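PDB 5DLL: aminopeptidase N from Francisella tularensis subsp. tularensis, which probably degrades intracellular peptides as a zinc-dependent M1-family aminopeptidase, releasing single residues from their N-termini with a preference for alanine. Local coordinates for residues 575-578 / 579-583; 617-620 / 621-624; 565-568 / 569-572; 640-643 / 644-648. All blocks are in the same frame, centred on the assembly; numbering follows the deposited sequence.

Contact 1. Residues 575-578 / 579-583; sequences IATN and IILNN
Thr577 O receives two backbone N-H groups one turn further along the helix. The sound bond comes from Leu581 N at 3.2 Å, with an N-H...O angle of 161°. The other, from Ile580 N, is weak and bent. Ile580 N has a better partner in Ala576 O. Ile579 N bonds to Ile575 O at 2.9 Å, close to the direction of the C=O bond. A weak bond from Asn582 N to Asn578 O closes the ladder.

The isoleucines and Leu581 lean back along the helix. In Ile579, CG1 stands beside the backbone N (chi1 -71°). This turns it back over the preceding turn, 3.4 Å from Ile575 O, and within loose apolar range of Ile575 CG2 at 4.4 Å. Ile580 also turns its CG1 back toward the preceding turn. Leu581 does likewise, and its CG lies 3.5 Å from Thr577 O. Its CD1 only grazes Thr577 CG2, at 4.4 Å. The hydroxyl of Thr577 is held by Gln573 O.

Ile575 and Ile579 face helix 552-561, while Ile579 and Ile580 also meet Val639 of helix 629-646. Ile580 and Leu581 both touch Ile620. At the end of the helix Asn583 takes a positive phi of 51°, and its N reaches back to Ile580 O at 3.0 Å. That carbonyl is also bonded by Ser635 OG. Positive phi with bonds back into the last turn makes this a Schellman motif, which ends helix 565-581 of the C-terminal, ARM-repeat-like helical domain.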
ATOM      1  N   ILE A 575     -26.778   7.028  -0.536  1.00 63.39           N
ATOM      2  CA  ILE A 575     -27.913   7.931  -0.735  1.00 62.50           C
ATOM      3  C   ILE A 575     -27.508   9.104  -1.624  1.00 65.61           C
ATOM      4  O   ILE A 575     -28.133   9.348  -2.656  1.00 69.94           O
ATOM      5  CB  ILE A 575     -28.451   8.461   0.613  1.00 61.93           C
ATOM      6  CG1 ILE A 575     -29.138   7.331   1.388  1.00 68.18           C
ATOM      7  CG2 ILE A 575     -29.433   9.606   0.400  1.00 66.67           C
ATOM      8  CD1 ILE A 575     -29.275   7.597   2.872  1.00 71.14           C
ATOM      9  N   ALA A 576     -26.462   9.818  -1.211  1.00 63.91           N
ATOM     10  CA  ALA A 576     -25.944  10.971  -1.956  1.00 62.90           C
ATOM     11  C   ALA A 576     -25.617  10.629  -3.415  1.00 60.32           C
ATOM     12  O   ALA A 576     -25.837  11.438  -4.306  1.00 55.14           O
ATOM     13  CB  ALA A 576     -24.711  11.534  -1.259  1.00 63.53           C
ATOM     14  N   THR A 577     -25.095   9.428  -3.647  1.00 56.43           N
ATOM     15  CA  THR A 577     -24.787   8.961  -4.995  1.00 52.01           C
ATOM     16  C   THR A 577     -26.055   8.767  -5.828  1.00 55.54           C
ATOM     17  O   THR A 577     -26.104   9.194  -6.984  1.00 55.11           O
ATOM     18  CB  THR A 577     -23.969   7.652  -4.949  1.00 52.60           C
ATOM     19  OG1 THR A 577     -22.691   7.922  -4.360  1.00 60.15           O
ATOM     20  CG2 THR A 577     -23.761   7.066  -6.345  1.00 53.59           C
ATOM     21  N   ASN A 578     -27.071   8.136  -5.243  1.00 56.34           N
ATOM     22  CA  ASN A 578     -28.345   7.916  -5.935  1.00 60.67           C
ATOM     23  C   ASN A 578     -29.126   9.211  -6.191  1.00 63.62           C
ATOM     24  O   ASN A 578     -29.885   9.299  -7.154  1.00 61.25           O
ATOM     25  CB  ASN A 578     -29.209   6.909  -5.173  1.00 61.23           C
ATOM     26  CG  ASN A 578     -28.617   5.508  -5.180  1.00 75.58           C
ATOM     27  OD1 ASN A 578     -27.714   5.197  -5.968  1.00 60.35           O
ATOM     28  ND2 ASN A 578     -29.122   4.650  -4.298  1.00 86.24           N
ATOM     29  N   ILE A 579     -28.927  10.208  -5.332  1.00 59.28           N
ATOM     30  CA  ILE A 579     -29.468  11.551  -5.555  1.00 64.56           C
ATOM     31  C   ILE A 579     -28.859  12.185  -6.805  1.00 55.81           C
ATOM     32  O   ILE A 579     -29.565  12.804  -7.605  1.00 53.92           O
ATOM     33  CB  ILE A 579     -29.209  12.471  -4.331  1.00 77.61           C
ATOM     34  CG1 ILE A 579     -30.087  12.050  -3.139  1.00 82.16           C
ATOM     35  CG2 ILE A 579     -29.437  13.943  -4.672  1.00 72.19           C
ATOM     36  CD1 ILE A 579     -31.550  12.435  -3.254  1.00 87.27           C
ATOM     37  N   ILE A 580     -27.549  12.018  -6.966  1.00 54.39           N
ATOM     38  CA  ILE A 580     -26.806  12.645  -8.061  1.00 53.14           C
ATOM     39  C   ILE A 580     -27.238  12.069  -9.414  1.00 51.81           C
ATOM     40  O   ILE A 580     -27.492  12.821 -10.362  1.00 44.51           O
ATOM     41  CB  ILE A 580     -25.280  12.449  -7.894  1.00 55.57           C
ATOM     42  CG1 ILE A 580     -24.798  13.023  -6.545  1.00 60.28           C
ATOM     43  CG2 ILE A 580     -24.519  13.054  -9.074  1.00 52.06           C
ATOM     44  CD1 ILE A 580     -24.240  14.426  -6.584  1.00 64.90           C
ATOM     45  N   LEU A 581     -27.328  10.741  -9.489  1.00 53.97           N
ATOM     46  CA  LEU A 581     -27.661  10.046 -10.741  1.00 59.12           C
ATOM     47  C   LEU A 581     -29.082  10.346 -11.220  1.00 56.56           C
ATOM     48  O   LEU A 581     -29.337  10.388 -12.421  1.00 58.50           O
ATOM     49  CB  LEU A 581     -27.469   8.531 -10.592  1.00 60.88           C
ATOM     50  CG  LEU A 581     -26.062   8.039 -10.236  1.00 63.72           C
ATOM     51  CD1 LEU A 581     -26.062   6.522 -10.110  1.00 69.69           C
ATOM     52  CD2 LEU A 581     -25.029   8.497 -11.256  1.00 57.70           C
ATOM     53  N   ASN A 582     -29.997  10.569 -10.279  1.00 58.23           N
ATOM     54  CA  ASN A 582     -31.362  10.971 -10.615  1.00 60.00           C
ATOM     55  C   ASN A 582     -31.488  12.466 -10.929  1.00 57.52           C
ATOM     56  O   ASN A 582     -32.592  12.942 -11.200  1.00 68.49           O
ATOM     57  CB  ASN A 582     -32.324  10.610  -9.473  1.00 65.38           C
ATOM     58  CG  ASN A 582     -32.289   9.131  -9.112  1.00 80.42           C
ATOM     59  OD1 ASN A 582     -32.393   8.769  -7.940  1.00 89.64           O
ATOM     60  ND2 ASN A 582     -32.137   8.273 -10.114  1.00 86.40           N
ATOM     61  N   ASN A 583     -30.372  13.202 -10.902  1.00 85.41           N
ATOM     62  CA  ASN A 583     -30.381  14.662 -11.061  1.00 84.77           C
ATOM     63  C   ASN A 583     -31.380  15.304 -10.092  1.00 81.57           C
ATOM     64  O   ASN A 583     -32.024  16.307 -10.411  1.00 78.02           O
ATOM     65  CB  ASN A 583     -30.693  15.055 -12.515  1.00 87.55           C
ATOM     66  CG  ASN A 583     -29.609  14.623 -13.490  1.00 88.98           C
ATOM     67  OD1 ASN A 583     -29.830  13.769 -14.348  1.00 87.33           O
ATOM     68  ND2 ASN A 583     -28.430  15.216 -13.366  1.00 91.59           N
TER

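Contact 2. Residues 617-620 / 621-624; sequences ESTI and AEAM
Ala621 N gives its hydrogen to Glu617 O at 2.9 Å, a bond with the four-residue spacing of an alpha-helix. The next donor, Glu622 N, is shared. It bonds to Thr619 O at 3.1 Å from above the carbonyl plane, and only weakly to Ser618 O. Ala623 N then reaches Ile620 O at 3.0 Å, again from above the plane. Met624 N bonds to Ala621 O at 3.1 Å. Bonds of the 3-10 kind, three residues apart, thus follow the alpha-type bond where helix 617-621 gives way to the loop before helix 629-646, in the ARM-repeat-like part of the chain.

The side chains add little bonding of their own. Glu622 CG lies beside the backbone N (chi1 -65°), which folds the extended chain back over the turn. CG then rests 3.4 Å from Ser618 O. The carboxylate passes the methyl of Thr619, with OE1 4.1 Å from Thr619 CG2. Ala621 and Met624 both meet Ile632 of helix 629-646.

Glu622 OE1 makes a weak, long ion pair with Arg358, and Glu617 OE1 a similar one with Arg636. Met624 O accepts from Arg832 NH2.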
ATOM      1  N   GLU A 617     -16.360  12.930  -8.310  1.00 49.41           N
ATOM      2  CA  GLU A 617     -17.032  12.614  -9.568  1.00 52.00           C
ATOM      3  C   GLU A 617     -16.566  11.284 -10.169  1.00 51.10           C
ATOM      4  O   GLU A 617     -17.372  10.533 -10.729  1.00 50.94           O
ATOM      5  CB  GLU A 617     -16.839  13.756 -10.571  1.00 56.30           C
ATOM      6  CG  GLU A 617     -17.349  15.111 -10.082  1.00 65.15           C
ATOM      7  CD  GLU A 617     -16.262  15.975  -9.454  1.00 68.17           C
ATOM      8  OE1 GLU A 617     -16.171  16.030  -8.207  1.00 53.81           O
ATOM      9  OE2 GLU A 617     -15.488  16.593 -10.213  1.00 93.66           O
ATOM     10  N   SER A 618     -15.272  10.997 -10.039  1.00 48.81           N
ATOM     11  CA  SER A 618     -14.698   9.745 -10.537  1.00 46.58           C
ATOM     12  C   SER A 618     -15.267   8.515  -9.821  1.00 44.92           C
ATOM     13  O   SER A 618     -15.393   7.446 -10.420  1.00 39.06           O
ATOM     14  CB  SER A 618     -13.169   9.772 -10.419  1.00 48.46           C
ATOM     15  OG  SER A 618     -12.753  10.227  -9.144  1.00 54.85           O
ATOM     16  N   THR A 619     -15.610   8.674  -8.544  1.00 52.52           N
ATOM     17  CA  THR A 619     -16.226   7.600  -7.768  1.00 51.87           C
ATOM     18  C   THR A 619     -17.656   7.350  -8.234  1.00 54.58           C
ATOM     19  O   THR A 619     -18.053   6.204  -8.447  1.00 56.38           O
ATOM     20  CB  THR A 619     -16.237   7.921  -6.262  1.00 49.07           C
ATOM     21  OG1 THR A 619     -14.901   8.201  -5.823  1.00 49.14           O
ATOM     22  CG2 THR A 619     -16.806   6.752  -5.461  1.00 45.45           C
ATOM     23  N   ILE A 620     -18.422   8.423  -8.405  1.00 52.15           N
ATOM     24  CA  ILE A 620     -19.794   8.310  -8.906  1.00 60.23           C
ATOM     25  C   ILE A 620     -19.812   7.660 -10.296  1.00 56.25           C
ATOM     26  O   ILE A 620     -20.685   6.838 -10.598  1.00 52.17           O
ATOM     27  CB  ILE A 620     -20.493   9.686  -8.955  1.00 70.81           C
ATOM     28  CG1 ILE A 620     -20.678  10.238  -7.536  1.00 68.90           C
ATOM     29  CG2 ILE A 620     -21.846   9.584  -9.655  1.00 77.05           C
ATOM     30  CD1 ILE A 620     -20.930  11.729  -7.485  1.00 72.23           C
ATOM     31  N   ALA A 621     -18.835   8.022 -11.124  1.00 50.17           N
ATOM     32  CA  ALA A 621     -18.691   7.461 -12.472  1.00 52.30           C
ATOM     33  C   ALA A 621     -18.518   5.935 -12.497  1.00 49.20           C
ATOM     34  O   ALA A 621     -18.878   5.286 -13.478  1.00 49.42           O
ATOM     35  CB  ALA A 621     -17.527   8.128 -13.186  1.00 52.82           C
ATOM     36  N   GLU A 622     -17.970   5.369 -11.423  1.00 50.49           N
ATOM     37  CA  GLU A 622     -17.821   3.915 -11.297  1.00 54.91           C
ATOM     38  C   GLU A 622     -19.170   3.182 -11.255  1.00 56.09           C
ATOM     39  O   GLU A 622     -19.240   1.993 -11.553  1.00 57.74           O
ATOM     40  CB  GLU A 622     -16.993   3.565 -10.050  1.00 56.18           C
ATOM     41  CG  GLU A 622     -15.541   4.032 -10.109  1.00 55.31           C
ATOM     42  CD  GLU A 622     -14.813   3.955  -8.770  1.00 63.85           C
ATOM     43  OE1 GLU A 622     -15.434   3.581  -7.751  1.00 58.47           O
ATOM     44  OE2 GLU A 622     -13.604   4.276  -8.731  1.00 60.87           O
ATOM     45  N   ALA A 623     -20.233   3.886 -10.872  1.00 66.50           N
ATOM     46  CA  ALA A 623     -21.584   3.316 -10.880  1.00 70.50           C
ATOM     47  C   ALA A 623     -22.128   3.151 -12.301  1.00 68.08           C
ATOM     48  O   ALA A 623     -22.926   2.254 -12.570  1.00 58.71           O
ATOM     49  CB  ALA A 623     -22.526   4.190 -10.064  1.00 63.59           C
ATOM     50  N   MET A 624     -21.682   4.016 -13.204  1.00 68.47           N
ATOM     51  CA  MET A 624     -22.243   4.099 -14.544  1.00 69.96           C
ATOM     52  C   MET A 624     -21.555   3.132 -15.499  1.00 67.56           C
ATOM     53  O   MET A 624     -20.352   2.896 -15.390  1.00 68.40           O
ATOM     54  CB  MET A 624     -22.106   5.529 -15.073  1.00 70.69           C
ATOM     55  CG  MET A 624     -22.609   6.594 -14.111  1.00 65.67           C
ATOM     56  SD  MET A 624     -22.843   8.195 -14.900  1.00 66.14           S
ATOM     57  CE  MET A 624     -24.305   7.877 -15.886  1.00 71.90           C
TER

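Contact 3. Residues 565-568 / 569-572; sequences AFNR and WDSL
From Ala565 to Leu572 the backbone is regular alpha-helix, with Trp569 N bonded to Ala565 O, Asp570 N to Phe566 O at 2.7 Å, and Leu572 N to Arg568 O. Phe566 and Trp569 bring their rings together on one side. Both have CG anti to the backbone N, with chi1 179° in Phe566. The planes meet at 46°, so the pair is neither stacked nor T-shaped. The six-membered ring of Trp569 comes to one face of the Phe566 ring. CE3 stands over that face toward its rim, and CZ3 lies 3.7 Å from Phe566 CE1.

Asp570 runs alongside Phe566, with CB 4.1 Å from Phe566 CE2. Its carboxylate plane is turned only 24° from the ring. Its OD1 makes a salt bridge with Arg361 of helix 349-369, a helix that Trp569 also packs against.

On another side, Asn567 O is gripped twice by Ser571. OG bonds at 2.8 Å and N at 2.9 Å, the latter from above the carbonyl plane. This satisfies the buried hydroxyl within its own helix. Asn567 ND2 is held by Ser535 OG and Leu536 O, and Arg568 NE by Val559 O.

The serine hydroxyl bonded to the carbonyl four residues back is a well-known bond of alpha-helices. Here it belongs to the first turns of helix 565-581, where the ARM-repeat-like domain meets helix 349-369 of the peptidase domain.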
ATOM      1  N   ALA A 565     -20.071   2.548  12.683  1.00 60.34           N
ATOM      2  CA  ALA A 565     -19.626   3.775  12.011  1.00 57.59           C
ATOM      3  C   ALA A 565     -19.464   3.613  10.496  1.00 57.75           C
ATOM      4  O   ALA A 565     -19.794   4.522   9.732  1.00 62.53           O
ATOM      5  CB  ALA A 565     -18.316   4.262  12.623  1.00 60.16           C
ATOM      6  N   PHE A 566     -18.947   2.466  10.065  1.00 51.46           N
ATOM      7  CA  PHE A 566     -18.722   2.230   8.645  1.00 51.69           C
ATOM      8  C   PHE A 566     -20.039   2.253   7.876  1.00 52.04           C
ATOM      9  O   PHE A 566     -20.184   3.013   6.920  1.00 57.28           O
ATOM     10  CB  PHE A 566     -17.997   0.899   8.422  1.00 54.96           C
ATOM     11  CG  PHE A 566     -17.758   0.573   6.973  1.00 54.68           C
ATOM     12  CD1 PHE A 566     -16.638   1.067   6.312  1.00 52.01           C
ATOM     13  CD2 PHE A 566     -18.653  -0.227   6.269  1.00 51.21           C
ATOM     14  CE1 PHE A 566     -16.417   0.773   4.978  1.00 49.40           C
ATOM     15  CE2 PHE A 566     -18.436  -0.526   4.935  1.00 52.23           C
ATOM     16  CZ  PHE A 566     -17.317  -0.024   4.287  1.00 52.82           C
ATOM     17  N   ASN A 567     -20.997   1.428   8.300  1.00 46.25           N
ATOM     18  CA  ASN A 567     -22.285   1.339   7.609  1.00 46.93           C
ATOM     19  C   ASN A 567     -23.053   2.657   7.605  1.00 49.80           C
ATOM     20  O   ASN A 567     -23.905   2.869   6.741  1.00 56.31           O
ATOM     21  CB  ASN A 567     -23.164   0.220   8.192  1.00 49.76           C
ATOM     22  CG  ASN A 567     -22.987  -1.112   7.471  1.00 53.97           C
ATOM     23  OD1 ASN A 567     -22.216  -1.232   6.517  1.00 50.84           O
ATOM     24  ND2 ASN A 567     -23.718  -2.121   7.927  1.00 59.40           N
ATOM     25  N   ARG A 568     -22.757   3.534   8.565  1.00 48.11           N
ATOM     26  CA  ARG A 568     -23.326   4.883   8.573  1.00 53.46           C
ATOM     27  C   ARG A 568     -22.779   5.701   7.406  1.00 50.02           C
ATOM     28  O   ARG A 568     -23.542   6.295   6.648  1.00 55.27           O
ATOM     29  CB  ARG A 568     -23.047   5.592   9.903  1.00 59.92           C
ATOM     30  CG  ARG A 568     -23.795   4.997  11.090  1.00 63.12           C
ATOM     31  CD  ARG A 568     -23.464   5.707  12.395  1.00 71.39           C
ATOM     32  NE  ARG A 568     -24.211   6.957  12.559  1.00 77.51           N
ATOM     33  CZ  ARG A 568     -24.333   7.632  13.703  1.00 75.51           C
ATOM     34  NH1 ARG A 568     -23.764   7.193  14.822  1.00 80.17           N
ATOM     35  NH2 ARG A 568     -25.035   8.758  13.731  1.00 77.28           N
ATOM     36  N   TRP A 569     -21.457   5.722   7.268  1.00 52.88           N
ATOM     37  CA  TRP A 569     -20.799   6.335   6.107  1.00 52.23           C
ATOM     38  C   TRP A 569     -21.249   5.660   4.803  1.00 50.35           C
ATOM     39  O   TRP A 569     -21.600   6.334   3.838  1.00 47.83           O
ATOM     40  CB  TRP A 569     -19.269   6.264   6.265  1.00 49.04           C
ATOM     41  CG  TRP A 569     -18.475   6.516   5.012  1.00 46.44           C
ATOM     42  CD1 TRP A 569     -17.991   7.714   4.569  1.00 45.36           C
ATOM     43  CD2 TRP A 569     -18.049   5.534   4.057  1.00 46.53           C
ATOM     44  NE1 TRP A 569     -17.302   7.541   3.390  1.00 46.29           N
ATOM     45  CE2 TRP A 569     -17.323   6.212   3.055  1.00 45.72           C
ATOM     46  CE3 TRP A 569     -18.217   4.148   3.947  1.00 43.51           C
ATOM     47  CZ2 TRP A 569     -16.771   5.552   1.958  1.00 51.13           C
ATOM     48  CZ3 TRP A 569     -17.669   3.495   2.859  1.00 45.16           C
ATOM     49  CH2 TRP A 569     -16.955   4.194   1.878  1.00 46.89           C
ATOM     50  N   ASP A 570     -21.262   4.331   4.790  1.00 52.89           N
ATOM     51  CA  ASP A 570     -21.556   3.580   3.568  1.00 55.31           C
ATOM     52  C   ASP A 570     -22.965   3.858   3.059  1.00 56.74           C
ATOM     53  O   ASP A 570     -23.170   4.041   1.859  1.00 61.78           O
ATOM     54  CB  ASP A 570     -21.380   2.075   3.806  1.00 55.83           C
ATOM     55  CG  ASP A 570     -21.261   1.287   2.513  1.00 52.31           C
ATOM     56  OD1 ASP A 570     -20.517   1.725   1.613  1.00 48.55           O
ATOM     57  OD2 ASP A 570     -21.901   0.217   2.400  1.00 53.47           O
ATOM     58  N   SER A 571     -23.926   3.887   3.978  1.00 59.84           N
ATOM     59  CA  SER A 571     -25.324   4.148   3.638  1.00 55.68           C
ATOM     60  C   SER A 571     -25.561   5.604   3.231  1.00 51.53           C
ATOM     61  O   SER A 571     -26.418   5.879   2.395  1.00 47.99           O
ATOM     62  CB  SER A 571     -26.236   3.785   4.813  1.00 53.57           C
ATOM     63  OG  SER A 571     -26.124   2.411   5.132  1.00 55.37           O
ATOM     64  N   LEU A 572     -24.810   6.529   3.825  1.00 48.28           N
ATOM     65  CA  LEU A 572     -24.927   7.948   3.491  1.00 50.98           C
ATOM     66  C   LEU A 572     -24.335   8.248   2.108  1.00 55.53           C
ATOM     67  O   LEU A 572     -24.896   9.034   1.340  1.00 49.84           O
ATOM     68  CB  LEU A 572     -24.244   8.806   4.561  1.00 55.56           C
ATOM     69  CG  LEU A 572     -24.508  10.319   4.524  1.00 63.89           C
ATOM     70  CD1 LEU A 572     -25.995  10.636   4.597  1.00 65.31           C
ATOM     71  CD2 LEU A 572     -23.760  11.012   5.654  1.00 62.12           C
TER

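Contact 4. Residues 640-643 / 644-648; sequences VNQL and ADKLK
The amide of Asn641 and the carboxylate of Asp645 stand almost at right angles, their planes 87° apart. Asp645 OD2 lies to one side of the amide plane and not within it. The bond from Asn641 ND2 to OD2 is weak, at 3.3 Å and a bent angle of 122°. Asn641 reaches this position because its CG is anti to the backbone N (chi1 166°).

Gln642 and Lys646 run side by side in the same direction. Lys646 CE comes 3.9 Å from Gln642 OE1, a loose contact. That oxygen also takes a weak bond from Leu586 N. In the backbone, Lys646 N bonds to Gln642 O at 2.8 Å.

Leu643 CD2 and Leu647 CD1 touch lightly at 4.3 Å, and both leucines pack on Phe594. Leu643 O accepts Leu647 N at 3.1 Å, and also Trp651 NE1. Leu647 leaves helix 629-646 and is N-cap to helix 648-658. The chemistry is of two kinds. Leu643 and Leu647, with Lys646 beside them, meet helix 588-598. The weak Asn641-Asp645 bond is supplemented by Ser688 OG, which bonds to both partners.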
ATOM      1  N   VAL A 640     -23.960  19.975  -3.816  1.00 48.29           N
ATOM      2  CA  VAL A 640     -22.915  20.549  -2.966  1.00 49.17           C
ATOM      3  C   VAL A 640     -23.210  22.026  -2.703  1.00 47.78           C
ATOM      4  O   VAL A 640     -23.000  22.510  -1.589  1.00 54.76           O
ATOM      5  CB  VAL A 640     -21.498  20.336  -3.564  1.00 48.46           C
ATOM      6  CG1 VAL A 640     -20.475  21.300  -2.971  1.00 46.66           C
ATOM      7  CG2 VAL A 640     -21.051  18.894  -3.347  1.00 42.77           C
ATOM      8  N   ASN A 641     -23.710  22.728  -3.718  1.00 46.45           N
ATOM      9  CA  ASN A 641     -24.125  24.124  -3.559  1.00 50.65           C
ATOM     10  C   ASN A 641     -25.323  24.286  -2.613  1.00 50.90           C
ATOM     11  O   ASN A 641     -25.387  25.252  -1.853  1.00 52.30           O
ATOM     12  CB  ASN A 641     -24.450  24.756  -4.916  1.00 55.70           C
ATOM     13  CG  ASN A 641     -25.206  26.067  -4.781  1.00 62.63           C
ATOM     14  OD1 ASN A 641     -26.423  26.116  -4.972  1.00 65.03           O
ATOM     15  ND2 ASN A 641     -24.493  27.127  -4.415  1.00 62.24           N
ATOM     16  N   GLN A 642     -26.272  23.353  -2.670  1.00 49.11           N
ATOM     17  CA  GLN A 642     -27.437  23.398  -1.789  1.00 47.37           C
ATOM     18  C   GLN A 642     -27.039  23.239  -0.321  1.00 46.38           C
ATOM     19  O   GLN A 642     -27.395  24.072   0.514  1.00 63.67           O
ATOM     20  CB  GLN A 642     -28.474  22.344  -2.190  1.00 47.63           C
ATOM     21  CG  GLN A 642     -29.269  22.723  -3.432  1.00 51.16           C
ATOM     22  CD  GLN A 642     -30.454  21.806  -3.691  1.00 62.97           C
ATOM     23  OE1 GLN A 642     -31.076  21.295  -2.760  1.00 69.58           O
ATOM     24  NE2 GLN A 642     -30.781  21.607  -4.966  1.00 64.46           N
ATOM     25  N   LEU A 643     -26.287  22.186  -0.016  1.00 47.02           N
ATOM     26  CA  LEU A 643     -25.801  21.944   1.348  1.00 46.33           C
ATOM     27  C   LEU A 643     -25.013  23.133   1.885  1.00 52.71           C
ATOM     28  O   LEU A 643     -25.162  23.512   3.046  1.00 56.08           O
ATOM     29  CB  LEU A 643     -24.906  20.709   1.386  1.00 44.12           C
ATOM     30  CG  LEU A 643     -25.570  19.363   1.097  1.00 41.94           C
ATOM     31  CD1 LEU A 643     -24.517  18.329   0.728  1.00 39.92           C
ATOM     32  CD2 LEU A 643     -26.386  18.903   2.295  1.00 46.09           C
ATOM     33  N   ALA A 644     -24.165  23.700   1.031  1.00 50.49           N
ATOM     34  CA  ALA A 644     -23.378  24.885   1.367  1.00 47.05           C
ATOM     35  C   ALA A 644     -24.245  26.051   1.827  1.00 46.26           C
ATOM     36  O   ALA A 644     -23.901  26.733   2.793  1.00 44.83           O
ATOM     37  CB  ALA A 644     -22.545  25.311   0.167  1.00 48.37           C
ATOM     38  N   ASP A 645     -25.361  26.269   1.125  1.00 48.21           N
ATOM     39  CA  ASP A 645     -26.244  27.423   1.353  1.00 50.87           C
ATOM     40  C   ASP A 645     -27.259  27.205   2.474  1.00 51.29           C
ATOM     41  O   ASP A 645     -27.448  28.080   3.324  1.00 52.44           O
ATOM     42  CB  ASP A 645     -26.993  27.789   0.064  1.00 54.31           C
ATOM     43  CG  ASP A 645     -26.134  28.572  -0.922  1.00 61.33           C
ATOM     44  OD1 ASP A 645     -25.159  29.231  -0.499  1.00 67.12           O
ATOM     45  OD2 ASP A 645     -26.448  28.541  -2.130  1.00 68.39           O
ATOM     46  N   LYS A 646     -27.922  26.052   2.466  1.00 50.78           N
ATOM     47  CA  LYS A 646     -28.928  25.748   3.486  1.00 53.26           C
ATOM     48  C   LYS A 646     -28.292  25.609   4.869  1.00 49.72           C
ATOM     49  O   LYS A 646     -28.780  26.193   5.834  1.00 65.98           O
ATOM     50  CB  LYS A 646     -29.710  24.480   3.136  1.00 56.51           C
ATOM     51  CG  LYS A 646     -30.453  24.561   1.812  1.00 67.23           C
ATOM     52  CD  LYS A 646     -31.677  23.659   1.794  1.00 81.02           C
ATOM     53  CE  LYS A 646     -32.098  23.305   0.376  1.00 82.44           C
ATOM     54  NZ  LYS A 646     -32.180  24.495  -0.517  1.00 84.71           N
ATOM     55  N   LEU A 647     -27.198  24.856   4.959  1.00 41.53           N
ATOM     56  CA  LEU A 647     -26.494  24.668   6.228  1.00 43.73           C
ATOM     57  C   LEU A 647     -25.317  25.638   6.389  1.00 44.55           C
ATOM     58  O   LEU A 647     -24.335  25.313   7.060  1.00 39.82           O
ATOM     59  CB  LEU A 647     -25.990  23.223   6.355  1.00 44.36           C
ATOM     60  CG  LEU A 647     -26.974  22.105   5.997  1.00 49.34           C
ATOM     61  CD1 LEU A 647     -26.309  20.748   6.152  1.00 52.23           C
ATOM     62  CD2 LEU A 647     -28.226  22.184   6.852  1.00 57.11           C
ATOM     63  N   LYS A 648     -25.424  26.830   5.801  1.00 49.04           N
ATOM     64  CA  LYS A 648     -24.322  27.798   5.803  1.00 53.98           C
ATOM     65  C   LYS A 648     -23.896  28.214   7.212  1.00 55.48           C
ATOM     66  O   LYS A 648     -22.701  28.304   7.496  1.00 61.41           O
ATOM     67  CB  LYS A 648     -24.686  29.042   4.988  1.00 59.53           C
ATOM     68  CG  LYS A 648     -23.482  29.906   4.658  1.00 68.70           C
ATOM     69  CD  LYS A 648     -23.826  31.037   3.702  1.00 81.51           C
ATOM     70  CE  LYS A 648     -22.568  31.591   3.047  1.00 78.70           C
ATOM     71  NZ  LYS A 648     -22.699  33.029   2.685  1.00 79.70           N
TER

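All four contacts lie in the C-terminal helical domain, away from the zinc and sodium sites. Contacts 1 and 3 share helix 565-581. Contact 3, at its start, is the most buried and combines an aromatic pair with a serine bonded twice to one carbonyl. Contacts 1, 2 and 4 are partly buried, contact 2 with the fewest buried residues. Contact 1, at the end of the shared helix, has its isoleucines inward and its asparagines exposed. Contact 2 touches it: Leu581 CD2 lies 4.2 Å from Met624 CG. Contacts 2 and 4 both carry polar pairs that are weak. Helix 629-646, which ends in contact 4, also covers parts of contacts 1 and 2, although contact 4 itself touches neither.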